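Local coordinates for protein Apc35852 (Geobacillus stearothermophilus, PDB 1U9C) that is of unknown function but belongs to the DJ-1/PfpI family, whose members include chaperones and cysteine proteases, and may act through a reactive cysteine, at residues Glu29-Ala32 with Val33-Val37; Ser154-Asp157 with Glu158-Arg161; Gly203-Pro206 with Gln207-Arg210. All coordinates share one frame; numbering follows the deposited sequence.

The three contacts are all local, within a helix or at a helix start, yet they converge on the neighbourhood of Cys129, which is oxidised to 3-sulfinoalanine. Interactions 1 and 3, with centres 10 Å apart, touch directly: Glu30 CG lies 3.3 Å from Ser209 OG, and Glu30 OE2 lies 3.3 Å from Pro206 CG. Interactions 2 and 3 are joined by polar atoms, with centres 13 Å apart; Glu159 OE2 accepts a probable hydrogen bond from Asn205 ND2 at 3.2 Å. Interactions 1 and 2, with centres 22 Å apart, do not meet. Interaction 3 thus links the Glu30 side of the probable active site to Glu159, the neighbour of Glu160.

Interaction 1 of 3, residues Glu29-Ala32 with Val33-Val37; sequences EEFA and VPYLV
Phe31 and Tyr35 are joined by one of three backbone hydrogen bonds that run through this part of helix 28-40. Tyr35 N donates to Phe31 O at 2.9 Å, nearly in line with the carbonyl. Beside it, Val33 N donates to Glu29 O at 3.0 Å and Leu36 N to Ala32 O at 3.0 Å. The missing rung belongs to Pro34, which has no N-H to offer. Ring atoms crowd against the carbonyl of the preceding turn instead, with Pro34 CG 3.2 Å from Glu30 O, and the helix is kinked here.

Side chains extend the same i to i+4 pairing. Phe31 and Tyr35 both hold CG anti to the backbone N (chi1 175° and 179°), which sends the two rings off the helix side by side. Their planes are 27° apart but slid past one another, with centroids 5.2 Å apart, so there is little overlap. Contact comes instead from Tyr35 CB, which sits over one face of the Phe31 ring as a CH-pi neighbour 4.2 Å from its centroid, and from Phe31 CZ against Tyr35 CD1 at 3.6 Å. The pair packs on Met10 of strand 7-12 and on Ala72 of helix 70-75. On another side of the helix, the aliphatic part of Glu29 runs alongside Val33, Glu29 CG meeting Val33 CG2 at 3.7 Å.

The Glu30 carboxylate lies near the modified residue at position 129, with OE1 making a weak hydrogen bond with Gly97 N. A glutamate beside the reactive cysteine is a feature of DJ-1 relatives. The chemistry therefore divides the helix: one flank, largely apolar, packs against strand 7-12 and helix 70-75, another delivers a carboxylate to the probable active site, and Pro34, with no N-H, leaves the buried Glu30 O without a hydrogen-bond partner in the model.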
loop_
_atom_site.group_PDB
_atom_site.type_symbol
_atom_site.label_atom_id
_atom_site.label_comp_id
_atom_site.label_asym_id
_atom_site.label_seq_id
_atom_site.Cartn_x
_atom_site.Cartn_y
_atom_site.Cartn_z
ATOM N N GLU A 29 -5.909 6.178 -7.778
ATOM C CA GLU A 29 -6.236 4.930 -8.433
ATOM C C GLU A 29 -5.825 3.744 -7.587
ATOM O O GLU A 29 -6.418 2.656 -7.685
ATOM C CB GLU A 29 -5.538 4.856 -9.835
ATOM C CG GLU A 29 -5.664 3.520 -10.552
ATOM C CD GLU A 29 -4.978 3.438 -11.881
ATOM O OE1 GLU A 29 -4.154 4.313 -12.236
ATOM O OE2 GLU A 29 -5.275 2.412 -12.546
ATOM N N GLU A 30 -4.721 3.873 -6.883
ATOM C CA GLU A 30 -4.176 2.776 -6.095
ATOM C C GLU A 30 -5.056 2.347 -4.941
ATOM O O GLU A 30 -4.911 1.237 -4.441
ATOM C CB GLU A 30 -2.775 3.109 -5.633
ATOM C CG GLU A 30 -1.783 3.197 -6.804
ATOM C CD GLU A 30 -0.459 3.723 -6.454
ATOM O OE1 GLU A 30 -0.127 3.888 -5.320
ATOM O OE2 GLU A 30 0.270 4.009 -7.475
ATOM N N PHE A 31 -5.911 3.244 -4.494
ATOM C CA PHE A 31 -7.008 2.939 -3.571
ATOM C C PHE A 31 -8.270 2.529 -4.332
ATOM O O PHE A 31 -8.872 1.507 -4.026
ATOM C CB PHE A 31 -7.328 4.145 -2.685
ATOM C CG PHE A 31 -8.503 3.925 -1.810
ATOM C CD1 PHE A 31 -8.410 3.163 -0.662
ATOM C CD2 PHE A 31 -9.770 4.390 -2.164
ATOM C CE1 PHE A 31 -9.530 2.916 0.116
ATOM C CE2 PHE A 31 -10.860 4.162 -1.391
ATOM C CZ PHE A 31 -10.750 3.424 -0.263
ATOM N N ALA A 32 -8.670 3.344 -5.298
ATOM C CA ALA A 32 -10.002 3.192 -5.877
ATOM C C ALA A 32 -10.152 1.884 -6.659
ATOM O O ALA A 32 -11.172 1.202 -6.549
ATOM C CB ALA A 32 -10.349 4.372 -6.786
ATOM N N VAL A 33 -9.167 1.498 -7.469
ATOM C CA VAL A 33 -9.324 0.296 -8.268
ATOM C C VAL A 33 -9.370 -0.949 -7.348
ATOM O O VAL A 33 -10.264 -1.784 -7.476
ATOM C CB VAL A 33 -8.246 0.246 -9.331
ATOM C CG1 VAL A 33 -8.007 -1.172 -9.832
ATOM C CG2 VAL A 33 -8.586 1.226 -10.472
ATOM N N PRO A 34 -8.444 -1.115 -6.411
ATOM C CA PRO A 34 -8.562 -2.210 -5.458
ATOM C C PRO A 34 -9.858 -2.197 -4.649
ATOM O O PRO A 34 -10.451 -3.267 -4.433
ATOM C CB PRO A 34 -7.283 -2.076 -4.610
ATOM C CG PRO A 34 -6.322 -1.450 -5.576
ATOM C CD PRO A 34 -7.156 -0.420 -6.270
ATOM N N TYR A 35 -10.244 -1.034 -4.164
ATOM C CA TYR A 35 -11.482 -0.928 -3.366
ATOM C C TYR A 35 -12.657 -1.492 -4.197
ATOM O O TYR A 35 -13.425 -2.316 -3.671
ATOM C CB TYR A 35 -11.723 0.549 -3.023
ATOM C CG TYR A 35 -12.990 0.823 -2.202
ATOM C CD1 TYR A 35 -12.970 0.685 -0.864
ATOM C CD2 TYR A 35 -14.155 1.226 -2.801
ATOM C CE1 TYR A 35 -14.097 0.936 -0.105
ATOM C CE2 TYR A 35 -15.292 1.495 -2.009
ATOM C CZ TYR A 35 -15.203 1.356 -0.686
ATOM O OH TYR A 35 -16.339 1.622 0.098
ATOM N N LEU A 36 -12.762 -1.096 -5.443
ATOM C CA LEU A 36 -13.876 -1.550 -6.285
ATOM C C LEU A 36 -13.769 -3.067 -6.500
ATOM O O LEU A 36 -14.795 -3.781 -6.451
ATOM C CB LEU A 36 -13.857 -0.812 -7.647
ATOM C CG LEU A 36 -14.868 -1.193 -8.728
ATOM C CD1 LEU A 36 -16.252 -0.885 -8.209
ATOM C CD2 LEU A 36 -14.631 -0.517 -10.065
ATOM N N VAL A 37 -12.582 -3.618 -6.798
ATOM C CA VAL A 37 -12.389 -5.059 -6.927
ATOM C C VAL A 37 -12.881 -5.782 -5.689
ATOM O O VAL A 37 -13.648 -6.779 -5.775
ATOM C CB VAL A 37 -10.879 -5.412 -7.226
ATOM C CG1 VAL A 37 -10.582 -6.937 -7.042
ATOM C CG2 VAL A 37 -10.457 -4.955 -8.627
#

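Interaction 2 of 3, residues Ser154-Asp157 with Glu158-Arg161; sequences SFTD and EEER
Thr156 and Glu159 make a capping box at the start of helix 157-163, their side chains meeting at a slant. Thr156 OG1, tucked between its own backbone N and carbonyl carbon (chi1 61°), accepts from Glu159 N at 3.1 Å. In return Glu159 OE1 accepts two hydrogen bonds: from Thr156 N at 2.9 Å, nearly along the C-O axis, and from Thr156 OG1 at 2.8 Å, above the carboxylate plane. The other oxygen, OE2, is bonded to Trp190 N. With an alanine here in place of Glu159, Thr156 N and the Thr156 hydroxyl would probably lose their shared acceptor, and Trp190 N its partner.

The Phe155 ring is turned nearly parallel to the Glu159 carboxylate, planes 14° apart, and receives Glu159 CB over one face, 3.8 Å from the centroid. Glu160 crosses Phe155 at about a right angle, its OE2 3.6 Å from Phe155 CE2. Hydrogen bonds to His99 and His130 hold that carboxylate, consistent with the cysteine-histidine-acid triad of Hsp31-like relatives. At the exposed end, Arg161 bends back until Asp157 O, already bonded to Arg161 N at 2.9 Å, lies over one face of its guanidinium.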
loop_
_atom_site.group_PDB
_atom_site.type_symbol
_atom_site.label_atom_id
_atom_site.label_comp_id
_atom_site.label_asym_id
_atom_site.label_seq_id
_atom_site.Cartn_x
_atom_site.Cartn_y
_atom_site.Cartn_z
ATOM N N SER A 154 8.258 -2.593 -5.999
ATOM C CA SER A 154 7.787 -1.288 -5.540
ATOM C C SER A 154 8.072 -0.306 -6.631
ATOM O O SER A 154 8.740 -0.628 -7.600
ATOM C CB SER A 154 8.459 -0.799 -4.261
ATOM O OG SER A 154 9.842 -0.430 -4.450
ATOM N N PHE A 155 7.717 0.955 -6.388
ATOM C CA PHE A 155 8.157 2.046 -7.231
ATOM C C PHE A 155 9.672 1.977 -7.275
ATOM O O PHE A 155 10.333 1.856 -6.263
ATOM C CB PHE A 155 7.759 3.356 -6.611
ATOM C CG PHE A 155 7.650 4.485 -7.571
ATOM C CD1 PHE A 155 6.615 4.549 -8.455
ATOM C CD2 PHE A 155 8.532 5.538 -7.503
ATOM C CE1 PHE A 155 6.480 5.633 -9.276
ATOM C CE2 PHE A 155 8.389 6.626 -8.327
ATOM C CZ PHE A 155 7.365 6.674 -9.191
ATOM N N THR A 156 10.211 2.018 -8.472
ATOM C CA THR A 156 11.638 1.786 -8.625
ATOM C C THR A 156 12.417 3.061 -8.473
ATOM O O THR A 156 11.893 4.158 -8.667
ATOM C CB THR A 156 11.953 1.158 -9.997
ATOM O OG1 THR A 156 11.539 2.032 -11.057
ATOM C CG2 THR A 156 11.244 -0.168 -10.212
ATOM N N ASP A 157 13.699 2.891 -8.178
ATOM C CA ASP A 157 14.602 4.033 -8.089
ATOM C C ASP A 157 14.664 4.765 -9.407
ATOM O O ASP A 157 14.762 5.981 -9.417
ATOM C CB ASP A 157 15.996 3.620 -7.713
ATOM C CG ASP A 157 16.098 3.047 -6.324
ATOM O OD1 ASP A 157 15.151 3.154 -5.515
ATOM O OD2 ASP A 157 17.160 2.476 -5.962
ATOM N N GLU A 158 14.643 4.022 -10.525
ATOM C CA GLU A 158 14.570 4.628 -11.864
ATOM C C GLU A 158 13.326 5.474 -12.082
ATOM O O GLU A 158 13.391 6.575 -12.597
ATOM C CB GLU A 158 14.611 3.538 -12.957
ATOM C CG GLU A 158 14.651 4.106 -14.382
ATOM C CD GLU A 158 14.412 3.063 -15.480
ATOM O OE1 GLU A 158 13.980 1.929 -15.186
ATOM O OE2 GLU A 158 14.672 3.384 -16.658
ATOM N N GLU A 159 12.173 4.959 -11.668
ATOM C CA GLU A 159 10.933 5.717 -11.750
ATOM C C GLU A 159 11.015 6.956 -10.852
ATOM O O GLU A 159 10.615 8.025 -11.272
ATOM C CB GLU A 159 9.729 4.860 -11.366
ATOM C CG GLU A 159 9.281 3.916 -12.481
ATOM C CD GLU A 159 8.440 2.728 -12.020
ATOM O OE1 GLU A 159 8.769 2.114 -10.975
ATOM O OE2 GLU A 159 7.489 2.352 -12.744
ATOM N N GLU A 160 11.652 6.826 -9.697
ATOM C CA GLU A 160 11.798 7.952 -8.764
ATOM C C GLU A 160 12.716 9.041 -9.310
ATOM O O GLU A 160 12.483 10.239 -9.113
ATOM C CB GLU A 160 12.338 7.457 -7.409
ATOM C CG GLU A 160 12.121 8.410 -6.239
ATOM C CD GLU A 160 10.667 8.481 -5.823
ATOM O OE1 GLU A 160 10.262 7.668 -4.973
ATOM O OE2 GLU A 160 9.923 9.293 -6.381
ATOM N N ARG A 161 13.810 8.634 -9.943
ATOM C CA ARG A 161 14.711 9.595 -10.577
ATOM C C ARG A 161 14.022 10.286 -11.750
ATOM O O ARG A 161 14.229 11.460 -11.965
ATOM C CB ARG A 161 15.986 8.916 -11.078
ATOM C CG ARG A 161 16.944 8.456 -9.975
ATOM C CD ARG A 161 18.287 8.015 -10.503
ATOM N NE ARG A 161 18.121 7.075 -11.602
ATOM C CZ ARG A 161 18.121 5.746 -11.502
ATOM N NH1 ARG A 161 18.317 5.131 -10.333
ATOM N NH2 ARG A 161 17.935 5.019 -12.601
#

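Interaction 3 of 3, residues Gly203-Pro206 with Gln207-Arg210; sequences GQNP and QSSR
Asn205 and Pro206 meet Ser208 and Ser209 in a tight turn that carries the chain from the end of strand 200-203 into helix 209-221, a local contact in which backbone carbonyls and short polar side chains do most of the work. The turn passes through a short 3-10 segment. Its defining bond runs from Ser208 N to Asn205 O, 2.8 Å long.

One residue on, Pro206 O is gripped twice. Ser209 N reaches it at 3.2 Å and Ser209 OG at 2.8 Å, both from the same face of the carbonyl plane. The serine can do this because its OG lies beside its own backbone N (chi1 -61°), so that hydroxyl and amide face the same acceptor.

The side chain of Asn205 folds back over the turn, its CG in the crowded position between backbone N and carbonyl carbon (chi1 51°). That brings Asn205 OD1 to 2.8 Å from Ser208 OG, a probable hydrogen bond. Ser208 OG also accepts from Phe193 N, and Asn205 ND2 donates to Thr191 O, so both groups tie the turn to the chain just before the outermost strand 194-197. The end of the Gln204 side chain leads off the turn, where its OE1 accepts from Gly187 N. Gly203 CA lies 4.0 Å from Ser208 CB, while the glycine backbone is bonded to Ala127 of the neighbouring strand.

Since strand 124-127 runs parallel to 200-203 and leads to Cys129, the arrangement is that of an alpha/beta fold in which loops at the carboxyl ends of parallel strands gather round the probable active site.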
loop_
_atom_site.group_PDB
_atom_site.type_symbol
_atom_site.label_atom_id
_atom_site.label_comp_id
_atom_site.label_asym_id
_atom_site.label_seq_id
_atom_site.Cartn_x
_atom_site.Cartn_y
_atom_site.Cartn_z
ATOM N N GLY A 203 2.995 -4.516 -5.863
ATOM C CA GLY A 203 2.811 -3.981 -7.216
ATOM C C GLY A 203 3.719 -2.774 -7.391
ATOM O O GLY A 203 4.024 -2.062 -6.446
ATOM N N GLN A 204 4.138 -2.504 -8.616
ATOM C CA GLN A 204 5.194 -1.517 -8.888
ATOM C C GLN A 204 4.741 -0.067 -9.005
ATOM O O GLN A 204 5.454 0.831 -8.622
ATOM C CB GLN A 204 5.904 -1.939 -10.172
ATOM C CG GLN A 204 7.202 -1.212 -10.437
ATOM C CD GLN A 204 7.880 -1.699 -11.668
ATOM O OE1 GLN A 204 7.916 -2.898 -11.908
ATOM N NE2 GLN A 204 8.333 -0.780 -12.493
ATOM N N ASN A 205 3.571 0.156 -9.565
ATOM C CA ASN A 205 3.174 1.502 -9.944
ATOM C C ASN A 205 1.645 1.591 -10.137
ATOM O O ASN A 205 0.939 0.609 -9.945
ATOM C CB ASN A 205 3.938 1.881 -11.184
ATOM C CG ASN A 205 3.806 0.835 -12.214
ATOM O OD1 ASN A 205 2.749 0.275 -12.327
ATOM N ND2 ASN A 205 4.892 0.492 -12.919
ATOM N N PRO A 206 1.112 2.756 -10.504
ATOM C CA PRO A 206 -0.343 2.887 -10.585
ATOM C C PRO A 206 -0.958 1.902 -11.526
ATOM O O PRO A 206 -2.027 1.393 -11.290
ATOM C CB PRO A 206 -0.548 4.349 -11.048
ATOM C CG PRO A 206 0.614 5.036 -10.586
ATOM C CD PRO A 206 1.776 4.054 -10.681
ATOM N N GLN A 207 -0.236 1.605 -12.590
ATOM C CA GLN A 207 -0.668 0.662 -13.595
ATOM C C GLN A 207 -0.742 -0.794 -13.105
ATOM O O GLN A 207 -1.301 -1.673 -13.801
ATOM C CB GLN A 207 0.284 0.720 -14.817
ATOM C CG GLN A 207 0.365 2.081 -15.551
ATOM C CD GLN A 207 1.155 3.187 -14.847
ATOM O OE1 GLN A 207 1.940 2.956 -13.936
ATOM N NE2 GLN A 207 0.993 4.425 -15.344
ATOM N N SER A 208 -0.184 -1.050 -11.922
ATOM C CA SER A 208 -0.222 -2.377 -11.288
ATOM C C SER A 208 -1.352 -2.545 -10.266
ATOM O O SER A 208 -1.396 -3.599 -9.605
ATOM C CB SER A 208 1.102 -2.579 -10.573
ATOM O OG SER A 208 2.193 -2.355 -11.454
ATOM N N SER A 209 -2.201 -1.536 -10.083
ATOM C CA SER A 209 -3.212 -1.554 -9.006
ATOM C C SER A 209 -4.164 -2.715 -9.147
ATOM O O SER A 209 -4.410 -3.465 -8.193
ATOM C CB SER A 209 -3.983 -0.251 -8.978
ATOM O OG SER A 209 -3.127 0.862 -8.723
ATOM N N ARG A 210 -4.703 -2.921 -10.337
ATOM C CA ARG A 210 -5.629 -3.970 -10.557
ATOM C C ARG A 210 -5.056 -5.376 -10.354
ATOM O O ARG A 210 -5.629 -6.208 -9.647
ATOM C CB ARG A 210 -6.294 -3.875 -11.918
ATOM C CG ARG A 210 -7.409 -4.839 -12.077
ATOM C CD ARG A 210 -8.221 -4.635 -13.385
ATOM N NE ARG A 210 -8.756 -3.274 -13.374
ATOM C CZ ARG A 210 -9.925 -2.890 -12.854
ATOM N NH1 ARG A 210 -10.795 -3.780 -12.355
ATOM N NH2 ARG A 210 -10.250 -1.604 -12.906
#